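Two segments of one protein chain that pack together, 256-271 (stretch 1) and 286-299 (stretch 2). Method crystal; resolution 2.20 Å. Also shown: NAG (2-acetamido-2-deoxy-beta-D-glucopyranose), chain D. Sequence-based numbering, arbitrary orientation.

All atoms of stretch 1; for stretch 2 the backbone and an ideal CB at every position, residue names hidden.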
ATOM      1  N   SER A 256      14.052  -8.986  34.588  1.00 32.17           N
ATOM      2  CA  SER A 256      14.185 -10.442  34.535  1.00 32.65           C
ATOM      3  C   SER A 256      12.860 -11.074  34.968  1.00 37.06           C
ATOM      4  O   SER A 256      12.013 -10.413  35.567  1.00 37.93           O
ATOM      5  CB  SER A 256      15.316 -10.916  35.444  1.00 34.98           C
ATOM      6  OG  SER A 256      14.993 -10.675  36.800  1.00 39.68           O
ATOM      7  N   LEU A 257      12.663 -12.343  34.642  1.00 34.43           N
ATOM      8  CA  LEU A 257      11.521 -13.088  35.157  1.00 25.75           C
ATOM      9  C   LEU A 257      12.109 -14.312  35.836  1.00 35.72           C
ATOM     10  O   LEU A 257      13.131 -14.833  35.378  1.00 38.53           O
ATOM     11  CB  LEU A 257      10.567 -13.505  34.035  1.00 31.00           C
ATOM     12  CG  LEU A 257       9.675 -12.508  33.294  1.00 29.98           C
ATOM     13  CD1 LEU A 257       8.875 -13.257  32.233  1.00 29.40           C
ATOM     14  CD2 LEU A 257       8.709 -11.771  34.208  1.00 24.80           C
ATOM     15  N   PRO A 258      11.491 -14.773  36.939  1.00 35.37           N
ATOM     16  CA  PRO A 258      12.102 -15.915  37.629  1.00 33.69           C
ATOM     17  C   PRO A 258      11.802 -17.226  36.912  1.00 36.99           C
ATOM     18  O   PRO A 258      10.767 -17.354  36.260  1.00 33.27           O
ATOM     19  CB  PRO A 258      11.445 -15.886  39.009  1.00 34.62           C
ATOM     20  CG  PRO A 258      10.096 -15.278  38.756  1.00 38.06           C
ATOM     21  CD  PRO A 258      10.285 -14.283  37.626  1.00 34.49           C
ATOM     22  N   GLN A 259      12.729 -18.174  37.012  1.00 35.66           N
ATOM     23  CA  GLN A 259      12.519 -19.507  36.476  1.00 38.69           C
ATOM     24  C   GLN A 259      11.350 -20.142  37.212  1.00 46.90           C
ATOM     25  O   GLN A 259      11.216 -19.971  38.425  1.00 48.62           O
ATOM     26  CB  GLN A 259      13.774 -20.361  36.668  1.00 37.23           C
ATOM     27  CG  GLN A 259      13.660 -21.755  36.070  1.00 43.90           C
ATOM     28  CD  GLN A 259      14.970 -22.515  36.114  1.00 58.48           C
ATOM     29  OE1 GLN A 259      15.978 -21.998  36.589  1.00 62.20           O
ATOM     30  NE2 GLN A 259      14.961 -23.749  35.620  1.00 60.35           N
ATOM     31  N   GLY A 260      10.509 -20.874  36.487  1.00 44.39           N
ATOM     32  CA  GLY A 260       9.391 -21.570  37.103  1.00 43.29           C
ATOM     33  C   GLY A 260       8.137 -20.728  37.302  1.00 38.10           C
ATOM     34  O   GLY A 260       7.208 -21.160  37.981  1.00 38.27           O
ATOM     35  N   LEU A 261       8.107 -19.531  36.714  1.00 29.63           N
ATOM     36  CA  LEU A 261       6.934 -18.648  36.805  1.00 34.12           C
ATOM     37  C   LEU A 261       5.609 -19.296  36.374  1.00 33.67           C
ATOM     38  O   LEU A 261       4.547 -18.920  36.875  1.00 30.44           O
ATOM     39  CB  LEU A 261       7.162 -17.350  36.009  1.00 33.29           C
ATOM     40  CG  LEU A 261       6.118 -16.228  36.146  1.00 25.01           C
ATOM     41  CD1 LEU A 261       5.985 -15.773  37.581  1.00 23.26           C
ATOM     42  CD2 LEU A 261       6.459 -15.035  35.231  1.00 25.20           C
ATOM     43  N   PHE A 262       5.653 -20.254  35.445  1.00 35.97           N
ATOM     44  CA  PHE A 262       4.412 -20.898  34.994  1.00 34.14           C
ATOM     45  C   PHE A 262       4.322 -22.385  35.302  1.00 39.42           C
ATOM     46  O   PHE A 262       3.481 -23.081  34.737  1.00 34.33           O
ATOM     47  CB  PHE A 262       4.172 -20.671  33.497  1.00 36.08           C
ATOM     48  CG  PHE A 262       4.221 -19.230  33.091  1.00 27.12           C
ATOM     49  CD1 PHE A 262       3.330 -18.318  33.628  1.00 28.88           C
ATOM     50  CD2 PHE A 262       5.165 -18.784  32.188  1.00 29.96           C
ATOM     51  CE1 PHE A 262       3.384 -16.987  33.273  1.00 28.93           C
ATOM     52  CE2 PHE A 262       5.224 -17.457  31.822  1.00 27.76           C
ATOM     53  CZ  PHE A 262       4.331 -16.553  32.369  1.00 28.42           C
ATOM     54  N   ASP A 263       5.172 -22.868  36.204  1.00 39.40           N
ATOM     55  CA  ASP A 263       5.245 -24.296  36.506  1.00 39.80           C
ATOM     56  C   ASP A 263       3.942 -24.898  37.017  1.00 39.37           C
ATOM     57  O   ASP A 263       3.685 -26.068  36.805  1.00 41.37           O
ATOM     58  CB  ASP A 263       6.367 -24.581  37.511  1.00 44.49           C
ATOM     59  CG  ASP A 263       7.725 -24.679  36.854  1.00 43.80           C
ATOM     60  OD1 ASP A 263       7.877 -24.178  35.710  1.00 39.44           O
ATOM     61  OD2 ASP A 263       8.638 -25.251  37.487  1.00 51.10           O
ATOM     62  N   HIS A 264       3.123 -24.103  37.694  1.00 38.35           N
ATOM     63  CA  HIS A 264       1.845 -24.603  38.203  1.00 38.34           C
ATOM     64  C   HIS A 264       0.664 -24.265  37.303  1.00 34.08           C
ATOM     65  O   HIS A 264      -0.484 -24.576  37.628  1.00 39.22           O
ATOM     66  CB  HIS A 264       1.598 -24.086  39.621  1.00 45.62           C
ATOM     67  CG  HIS A 264       2.612 -24.565  40.610  1.00 55.47           C
ATOM     68  ND1 HIS A 264       3.570 -23.737  41.155  1.00 59.81           N
ATOM     69  CD2 HIS A 264       2.840 -25.796  41.125  1.00 60.57           C
ATOM     70  CE1 HIS A 264       4.332 -24.436  41.978  1.00 66.46           C
ATOM     71  NE2 HIS A 264       3.912 -25.689  41.974  1.00 65.83           N
ATOM     72  N   ASN A 265       0.948 -23.641  36.164  1.00 26.17           N
ATOM     73  CA  ASN A 265      -0.089 -23.262  35.220  1.00 33.54           C
ATOM     74  C   ASN A 265       0.021 -24.079  33.933  1.00 40.50           C
ATOM     75  O   ASN A 265       0.492 -23.575  32.899  1.00 32.98           O
ATOM     76  CB  ASN A 265       0.015 -21.772  34.913  1.00 33.59           C
ATOM     77  CG  ASN A 265       0.272 -20.945  36.151  1.00 37.07           C
ATOM     78  OD1 ASN A 265       1.405 -20.566  36.427  1.00 39.27           O
ATOM     79  ND2 ASN A 265      -0.782 -20.677  36.919  1.00 34.24           N
ATOM     80  N   LYS A 266      -0.422 -25.332  34.009  1.00 31.94           N
ATOM     81  CA  LYS A 266      -0.236 -26.323  32.942  1.00 30.40           C
ATOM     82  C   LYS A 266      -1.399 -26.393  31.949  1.00 33.27           C
ATOM     83  O   LYS A 266      -1.540 -27.363  31.202  1.00 31.65           O
ATOM     84  CB  LYS A 266      -0.016 -27.712  33.559  1.00 32.48           C
ATOM     85  CG  LYS A 266       1.344 -27.881  34.205  1.00 38.19           C
ATOM     86  CD  LYS A 266       2.463 -27.542  33.208  1.00 38.11           C
ATOM     87  CE  LYS A 266       3.820 -27.945  33.771  1.00 44.97           C
ATOM     88  NZ  LYS A 266       4.918 -27.243  33.069  1.00 52.25           N
ATOM     89  N   HIS A 267      -2.245 -25.376  31.960  1.00 33.46           N
ATOM     90  CA  HIS A 267      -3.322 -25.286  31.000  1.00 34.30           C
ATOM     91  C   HIS A 267      -3.164 -24.036  30.161  1.00 30.01           C
ATOM     92  O   HIS A 267      -4.072 -23.667  29.416  1.00 32.10           O
ATOM     93  CB  HIS A 267      -4.679 -25.316  31.711  1.00 33.97           C
ATOM     94  CG  HIS A 267      -5.013 -26.662  32.266  1.00 37.34           C
ATOM     95  ND1 HIS A 267      -5.261 -27.748  31.456  1.00 35.90           N
ATOM     96  CD2 HIS A 267      -5.092 -27.115  33.540  1.00 26.20           C
ATOM     97  CE1 HIS A 267      -5.501 -28.810  32.206  1.00 38.31           C
ATOM     98  NE2 HIS A 267      -5.404 -28.453  33.474  1.00 38.44           N
ATOM     99  N   LEU A 268      -2.009 -23.385  30.296  1.00 22.00           N
ATOM    100  CA  LEU A 268      -1.733 -22.156  29.547  1.00 32.08           C
ATOM    101  C   LEU A 268      -1.926 -22.395  28.059  1.00 32.53           C
ATOM    102  O   LEU A 268      -1.450 -23.388  27.507  1.00 23.61           O
ATOM    103  CB  LEU A 268      -0.308 -21.653  29.786  1.00 29.96           C
ATOM    104  CG  LEU A 268       0.006 -20.858  31.052  1.00 33.61           C
ATOM    105  CD1 LEU A 268       1.492 -20.499  31.093  1.00 30.46           C
ATOM    106  CD2 LEU A 268      -0.858 -19.609  31.113  1.00 38.80           C
ATOM    107  N   ASN A 269      -2.650 -21.487  27.426  1.00 26.48           N
ATOM    108  CA  ASN A 269      -2.875 -21.535  25.999  1.00 21.26           C
ATOM    109  C   ASN A 269      -2.219 -20.344  25.278  1.00 25.61           C
ATOM    110  O   ASN A 269      -1.817 -20.450  24.125  1.00 22.70           O
ATOM    111  CB  ASN A 269      -4.391 -21.589  25.717  1.00 27.57           C
ATOM    112  CG  ASN A 269      -4.713 -21.513  24.241  1.00 38.14           C
ATOM    113  OD1 ASN A 269      -5.143 -20.471  23.747  1.00 45.99           O
ATOM    114  ND2 ASN A 269      -4.489 -22.617  23.518  1.00 38.10           N
ATOM    115  N   GLU A 270      -2.112 -19.213  25.968  1.00 24.33           N
ATOM    116  CA  GLU A 270      -1.551 -18.002  25.369  1.00 28.27           C
ATOM    117  C   GLU A 270      -0.903 -17.153  26.451  1.00 26.40           C
ATOM    118  O   GLU A 270      -1.505 -16.921  27.502  1.00 32.50           O
ATOM    119  CB  GLU A 270      -2.630 -17.184  24.621  1.00 16.26           C
ATOM    120  CG  GLU A 270      -2.189 -15.751  24.231  1.00 22.68           C
ATOM    121  CD  GLU A 270      -2.969 -15.146  23.047  1.00 32.70           C
ATOM    122  OE1 GLU A 270      -2.561 -14.073  22.544  1.00 37.49           O
ATOM    123  OE2 GLU A 270      -3.979 -15.736  22.611  1.00 34.82           O
ATOM    124  N   VAL A 271       0.335 -16.723  26.207  1.00 21.57           N
ATOM    125  CA  VAL A 271       1.000 -15.743  27.070  1.00 19.71           C
ATOM    126  C   VAL A 271       1.469 -14.550  26.232  1.00 23.92           C
ATOM    127  O   VAL A 271       2.033 -14.732  25.146  1.00 21.16           O
ATOM    128  CB  VAL A 271       2.194 -16.356  27.854  1.00 24.35           C
ATOM    129  CG1 VAL A 271       2.875 -15.290  28.698  1.00 17.43           C
ATOM    130  CG2 VAL A 271       1.721 -17.531  28.747  1.00 24.75           C
ATOM    131  N   UNK A 286      13.592 -22.745  30.274  1.00 44.03           N
ATOM    132  CA  UNK A 286      12.352 -23.521  30.237  1.00 46.21           C
ATOM    133  C   UNK A 286      11.097 -22.770  30.681  1.00 37.53           C
ATOM    134  O   UNK A 286      10.141 -23.396  31.129  1.00 39.03           O
ATOM    135  CB  UNK A 286      12.517 -24.761  31.118  1.00 46.21           C
ATOM    136  N   UNK A 287      11.100 -21.446  30.558  1.00 27.99           N
ATOM    137  CA  UNK A 287       9.959 -20.653  31.012  1.00 35.19           C
ATOM    138  C   UNK A 287       8.654 -21.156  30.398  1.00 31.14           C
ATOM    139  O   UNK A 287       7.644 -21.271  31.094  1.00 34.66           O
ATOM    140  CB  UNK A 287      10.167 -19.178  30.664  1.00 35.19           C
ATOM    141  N   UNK A 288       8.693 -21.459  29.097  1.00 30.10           N
ATOM    142  CA  UNK A 288       7.517 -21.928  28.364  1.00 28.23           C
ATOM    143  C   UNK A 288       7.606 -23.400  27.979  1.00 30.27           C
ATOM    144  O   UNK A 288       6.983 -23.838  27.014  1.00 32.92           O
ATOM    145  CB  UNK A 288       7.321 -21.084  27.103  1.00 28.23           C
ATOM    146  N   UNK A 289       8.371 -24.166  28.748  1.00 29.30           N
ATOM    147  CA  UNK A 289       8.554 -25.582  28.461  1.00 32.91           C
ATOM    148  C   UNK A 289       7.482 -26.447  29.131  1.00 37.46           C
ATOM    149  O   UNK A 289       6.826 -26.015  30.082  1.00 34.06           O
ATOM    150  CB  UNK A 289       9.945 -26.030  28.916  1.00 32.91           C
ATOM    151  N   UNK A 290       7.319 -27.666  28.622  1.00 32.58           N
ATOM    152  CA  UNK A 290       6.443 -28.666  29.234  1.00 41.80           C
ATOM    153  C   UNK A 290       4.998 -28.208  29.402  1.00 44.33           C
ATOM    154  O   UNK A 290       4.348 -28.540  30.386  1.00 47.22           O
ATOM    155  CB  UNK A 290       7.002 -29.062  30.602  1.00 41.80           C
ATOM    156  N   UNK A 291       4.511 -27.451  28.426  1.00 36.33           N
ATOM    157  CA  UNK A 291       3.144 -26.946  28.415  1.00 31.58           C
ATOM    158  C   UNK A 291       2.334 -27.659  27.340  1.00 29.52           C
ATOM    159  O   UNK A 291       2.512 -27.394  26.148  1.00 33.66           O
ATOM    160  CB  UNK A 291       3.127 -25.433  28.185  1.00 31.58           C
ATOM    161  N   UNK A 292       1.444 -28.576  27.749  1.00 33.70           N
ATOM    162  CA  UNK A 292       0.791 -29.413  26.732  1.00 32.40           C
ATOM    163  C   UNK A 292      -0.267 -28.670  25.896  1.00 33.43           C
ATOM    164  O   UNK A 292      -0.607 -29.140  24.817  1.00 31.72           O
ATOM    165  CB  UNK A 292       0.135 -30.615  27.414  1.00 32.40           C
ATOM    166  N   UNK A 293      -0.754 -27.522  26.358  1.00 33.27           N
ATOM    167  CA  UNK A 293      -1.842 -26.836  25.651  1.00 31.17           C
ATOM    168  C   UNK A 293      -1.447 -25.441  25.140  1.00 28.39           C
ATOM    169  O   UNK A 293      -2.292 -24.687  24.661  1.00 28.86           O
ATOM    170  CB  UNK A 293      -3.054 -26.713  26.576  1.00 31.17           C
ATOM    171  N   UNK A 294      -0.172 -25.090  25.265  1.00 22.79           N
ATOM    172  CA  UNK A 294       0.282 -23.757  24.869  1.00 28.26           C
ATOM    173  C   UNK A 294       0.318 -23.598  23.343  1.00 29.82           C
ATOM    174  O   UNK A 294       0.949 -24.396  22.661  1.00 28.80           O
ATOM    175  CB  UNK A 294       1.668 -23.481  25.455  1.00 28.26           C
ATOM    176  N   UNK A 295      -0.371 -22.583  22.820  1.00 24.10           N
ATOM    177  CA  UNK A 295      -0.441 -22.363  21.377  1.00 25.69           C
ATOM    178  C   UNK A 295       0.138 -21.034  20.901  1.00 27.61           C
ATOM    179  O   UNK A 295       0.665 -20.956  19.796  1.00 27.61           O
ATOM    180  CB  UNK A 295      -1.901 -22.453  20.928  1.00 25.69           C
ATOM    181  N   UNK A 296       0.013 -19.984  21.708  1.00 28.96           N
ATOM    182  CA  UNK A 296       0.342 -18.635  21.238  1.00 25.53           C
ATOM    183  C   UNK A 296       1.294 -17.892  22.169  1.00 31.65           C
ATOM    184  O   UNK A 296       1.077 -17.832  23.394  1.00 30.81           O
ATOM    185  CB  UNK A 296      -0.941 -17.819  21.071  1.00 25.53           C
ATOM    186  N   UNK A 297       2.350 -17.330  21.595  1.00 24.94           N
ATOM    187  CA  UNK A 297       3.262 -16.488  22.356  1.00 16.84           C
ATOM    188  C   UNK A 297       3.507 -15.162  21.659  1.00 25.19           C
ATOM    189  O   UNK A 297       3.729 -15.132  20.454  1.00 26.16           O
ATOM    190  CB  UNK A 297       4.590 -17.213  22.583  1.00 16.84           C
ATOM    191  N   UNK A 298       3.430 -14.072  22.425  1.00 21.60           N
ATOM    192  CA  UNK A 298       3.759 -12.737  21.940  1.00 22.73           C
ATOM    193  C   UNK A 298       4.778 -12.162  22.889  1.00 25.19           C
ATOM    194  O   UNK A 298       4.476 -11.912  24.056  1.00 26.17           O
ATOM    195  CB  UNK A 298       2.523 -11.841  21.836  1.00 22.73           C
ATOM    196  N   UNK A 299       5.980 -11.932  22.382  1.00 21.72           N
ATOM    197  CA  UNK A 299       7.109 -11.583  23.223  1.00 23.23           C
ATOM    198  C   UNK A 299       7.872 -10.449  22.560  1.00 24.70           C
ATOM    199  O   UNK A 299       8.457 -10.610  21.478  1.00 27.21           O
ATOM    200  CB  UNK A 299       8.016 -12.791  23.465  1.00 23.23           C
TER
HETATM  201  C1  NAG D   1      -1.411 -18.324  13.668  1.00 24.08           C
HETATM  202  C2  NAG D   1      -2.614 -17.371  13.559  1.00 27.81           C
HETATM  203  C3  NAG D   1      -3.535 -17.805  12.422  1.00 30.42           C
HETATM  204  C4  NAG D   1      -2.759 -17.998  11.125  1.00 31.31           C
HETATM  205  C5  NAG D   1      -1.564 -18.923  11.352  1.00 24.32           C
HETATM  206  C6  NAG D   1      -0.680 -19.085  10.129  1.00 22.74           C
HETATM  207  C7  NAG D   1      -3.311 -16.234  15.618  1.00 35.81           C
HETATM  208  C8  NAG D   1      -4.160 -16.315  16.854  1.00 26.28           C
HETATM  209  N2  NAG D   1      -3.357 -17.292  14.806  1.00 32.13           N
HETATM  210  O3  NAG D   1      -4.550 -16.822  12.247  1.00 31.36           O
HETATM  211  O4  NAG D   1      -3.620 -18.599  10.164  1.00 32.79           O
HETATM  212  O5  NAG D   1      -0.739 -18.393  12.396  1.00 24.11           O
HETATM  213  O6  NAG D   1      -0.254 -17.835   9.601  1.00 21.73           O
HETATM  214  O7  NAG D   1      -2.608 -15.257  15.371  1.00 37.36           O

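Position 286 has positive phi (57°), which most residues tolerate poorly and asparagine or glycine best. Its CB points sideways, with Gln 259 NE2 5.2 Å from the ideal CB. Any polar chain would suit. The residue is Arg 286, poorly ordered.

At 287 the CB points sideways, but Leu 257, Leu 261 and Phe 262 form an apolar hollow within reach. A branched aliphatic chain or methionine would suit. It is Leu 287. Its CD1 lies 3.8 Å from Phe 262 CD2 and 3.9 Å from Leu 261 CB, while its CD2 lies 4.0 Å from Leu 257 CD1. A water links Leu 287 O (2.9 Å from the water O) to Phe 262 N (2.9 Å from the water O).

At 288 no atom of stretch 1 is within 5.5 Å of the ideal CB. A long chain could still reach Phe 262 and Val 271, so a large apolar residue fits. Phe 288 does this: CE1 is 3.4 Å from Phe 262 CE2 and 3.8 Å from Val 271 CB. The two phenylalanine rings are near parallel, at 16°, but slid apart and barely overlap.

At 289 the CB points sideways and has nothing of stretch 1 within 5.5 Å, so stretch 1 sets little preference for the side chain. It is Ala 289. Its backbone O lies 3.8 Å from Lys 266 NZ.

Position 290 has positive phi again (57°), favoring asparagine or glycine. Lys 266 NZ is 3.7 Å from the ideal CB. It is Asn 290, whose backbone O accepts a hydrogen bond from Lys 266 NZ at 3.0 Å.

At 291 the CB is sideways, near the turn whose carbonyls at Phe 262 and Asn 265 lack partners in stretch 2's backbone. A long chain with a donor would suit: glutamine, lysine or arginine. Gln 291 NE2 donates to Asn 265 O at 3.0 Å and weakly to Phe 262 O at 3.3 Å.

Position 292 has phi -73°, which admits proline among many others. Pro 292 CD rests 3.7 Å from Lys 266 O.

At 293 the CB points toward stretch 1, and His 267 is near. An acidic or amide chain could pair with its ring. Glu 293 OE1 accepts from His 267 ND1 at 2.9 Å.

At 294 the CB is sideways, 3.7 Å from Leu 268 O. The carbonyls there do not single out one kind of side chain; an aliphatic one is among those that fit. It is Leu 294, its CD1 3.6 Å from Asn 269 O.

At 295 the ideal CB is 3.7 Å from Asn 269 ND2, a donor, so an acceptor suits. Gln 295 OE1 accepts a hydrogen bond from Asn 269 ND2 at 2.7 Å.

Position 296 bridges Glu 270 in parallel strands, on the same face. Beta-branched, aliphatic or basic chains would suit. It is Ile 296, its CD1 3.4 Å from Glu 270 OE2.

Position 297 shares the other face with Val 271, so an apolar chain is expected. Leu 297 CD2 is 3.9 Å from Val 271 CB.

At 298 the acid of Glu 270 and the sugar invite a long basic or polar chain. Arg 298 NH2 donates to NAG O7 at 3.0 Å.

Position 299 is out of contact; a strand-forming residue suffices. It is Leu 299.

Stretch 2, residues 286-299: RLFANQPELQILRL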
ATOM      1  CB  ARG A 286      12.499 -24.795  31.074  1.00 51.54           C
ATOM      2  CG  ARG A 286      13.373 -25.845  30.422  1.00 61.72           C
ATOM      3  CD  ARG A 286      13.212 -27.182  31.110  1.00 67.74           C
ATOM      4  NE  ARG A 286      14.004 -27.265  32.325  1.00 74.89           N
ATOM      5  CZ  ARG A 286      15.269 -27.673  32.352  1.00 84.14           C
ATOM      6  NH1 ARG A 286      15.875 -28.027  31.223  1.00 78.65           N
ATOM      7  NH2 ARG A 286      15.926 -27.727  33.504  1.00 88.62           N
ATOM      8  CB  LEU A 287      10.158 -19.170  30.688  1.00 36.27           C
ATOM      9  CG  LEU A 287       8.998 -18.245  31.053  1.00 33.72           C
ATOM     10  CD1 LEU A 287       8.846 -18.162  32.576  1.00 31.17           C
ATOM     11  CD2 LEU A 287       9.159 -16.836  30.438  1.00 23.57           C
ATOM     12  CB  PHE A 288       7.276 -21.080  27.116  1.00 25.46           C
ATOM     13  CG  PHE A 288       6.987 -19.645  27.417  1.00 25.28           C
ATOM     14  CD1 PHE A 288       5.878 -19.294  28.191  1.00 21.34           C
ATOM     15  CD2 PHE A 288       7.823 -18.640  26.943  1.00 25.52           C
ATOM     16  CE1 PHE A 288       5.606 -17.965  28.476  1.00 26.75           C
ATOM     17  CE2 PHE A 288       7.568 -17.299  27.229  1.00 21.65           C
ATOM     18  CZ  PHE A 288       6.454 -16.956  27.989  1.00 27.61           C
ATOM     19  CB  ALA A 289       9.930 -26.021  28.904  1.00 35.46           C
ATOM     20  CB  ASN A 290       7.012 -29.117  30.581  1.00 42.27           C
ATOM     21  CG  ASN A 290       8.389 -29.741  30.444  1.00 41.99           C
ATOM     22  OD1 ASN A 290       9.382 -29.201  30.928  1.00 44.04           O
ATOM     23  ND2 ASN A 290       8.452 -30.887  29.782  1.00 38.74           N
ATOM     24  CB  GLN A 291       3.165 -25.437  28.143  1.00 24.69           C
ATOM     25  CG  GLN A 291       3.738 -24.635  29.297  1.00 36.16           C
ATOM     26  CD  GLN A 291       2.749 -24.504  30.448  1.00 36.13           C
ATOM     27  OE1 GLN A 291       1.588 -24.906  30.332  1.00 36.39           O
ATOM     28  NE2 GLN A 291       3.201 -23.934  31.557  1.00 31.11           N
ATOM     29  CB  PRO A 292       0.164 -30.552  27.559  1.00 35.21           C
ATOM     30  CG  PRO A 292      -0.042 -29.968  28.933  1.00 35.43           C
ATOM     31  CD  PRO A 292       1.087 -28.973  29.126  1.00 35.24           C
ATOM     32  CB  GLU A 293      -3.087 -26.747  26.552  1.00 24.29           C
ATOM     33  CG  GLU A 293      -3.774 -28.098  26.820  1.00 34.18           C
ATOM     34  CD  GLU A 293      -4.707 -28.069  28.044  1.00 45.01           C
ATOM     35  OE1 GLU A 293      -4.896 -26.990  28.643  1.00 45.66           O
ATOM     36  OE2 GLU A 293      -5.258 -29.128  28.409  1.00 54.86           O
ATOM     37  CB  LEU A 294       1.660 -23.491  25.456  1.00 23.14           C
ATOM     38  CG  LEU A 294       2.315 -22.139  25.173  1.00 22.30           C
ATOM     39  CD1 LEU A 294       1.441 -20.959  25.666  1.00 22.43           C
ATOM     40  CD2 LEU A 294       3.669 -22.130  25.856  1.00 23.75           C
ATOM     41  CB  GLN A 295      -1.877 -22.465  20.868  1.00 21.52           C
ATOM     42  CG  GLN A 295      -2.505 -23.828  21.008  1.00 32.76           C
ATOM     43  CD  GLN A 295      -3.924 -23.856  20.478  1.00 32.00           C
ATOM     44  OE1 GLN A 295      -4.772 -23.084  20.921  1.00 33.71           O
ATOM     45  NE2 GLN A 295      -4.186 -24.738  19.519  1.00 34.35           N
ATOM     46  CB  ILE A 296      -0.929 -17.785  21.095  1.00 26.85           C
ATOM     47  CG1 ILE A 296      -1.854 -18.398  20.043  1.00 33.14           C
ATOM     48  CG2 ILE A 296      -0.565 -16.323  20.743  1.00 18.82           C
ATOM     49  CD1 ILE A 296      -3.260 -17.859  20.088  1.00 41.89           C
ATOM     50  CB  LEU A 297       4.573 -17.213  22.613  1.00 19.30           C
ATOM     51  CG  LEU A 297       4.393 -18.428  23.529  1.00 29.22           C
ATOM     52  CD1 LEU A 297       5.562 -19.343  23.437  1.00 36.04           C
ATOM     53  CD2 LEU A 297       4.188 -18.002  24.981  1.00 23.62           C
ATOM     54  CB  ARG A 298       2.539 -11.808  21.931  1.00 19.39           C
ATOM     55  CG  ARG A 298       1.260 -12.405  21.381  1.00 20.05           C
ATOM     56  CD  ARG A 298       1.371 -12.780  19.910  1.00 21.34           C
ATOM     57  NE  ARG A 298       0.054 -13.143  19.389  1.00 29.00           N
ATOM     58  CZ  ARG A 298      -0.161 -13.654  18.180  1.00 30.12           C
ATOM     59  NH1 ARG A 298       0.856 -13.867  17.345  1.00 35.45           N
ATOM     60  NH2 ARG A 298      -1.392 -13.948  17.810  1.00 26.94           N
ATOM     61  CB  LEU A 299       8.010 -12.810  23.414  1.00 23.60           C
ATOM     62  CG  LEU A 299       7.330 -14.086  23.951  1.00 30.11           C
ATOM     63  CD1 LEU A 299       8.245 -15.305  23.789  1.00 26.48           C
ATOM     64  CD2 LEU A 299       6.893 -13.917  25.436  1.00 24.48           C
TER
HETATM   65  O   HOH W   1       7.779 -21.521  33.974  1.00 30.12           O
HETATM   66  O   HOH W   2      10.015 -24.063  33.953  1.00 44.28           O
HETATM   67  O   HOH W   3      -5.664 -24.718  27.795  1.00 53.06           O
HETATM   68  O   HOH W   4      -0.192 -25.573  28.407  1.00 26.23           O
HETATM   69  O   HOH W   5      -2.586 -13.016  20.143  1.00 39.20           O
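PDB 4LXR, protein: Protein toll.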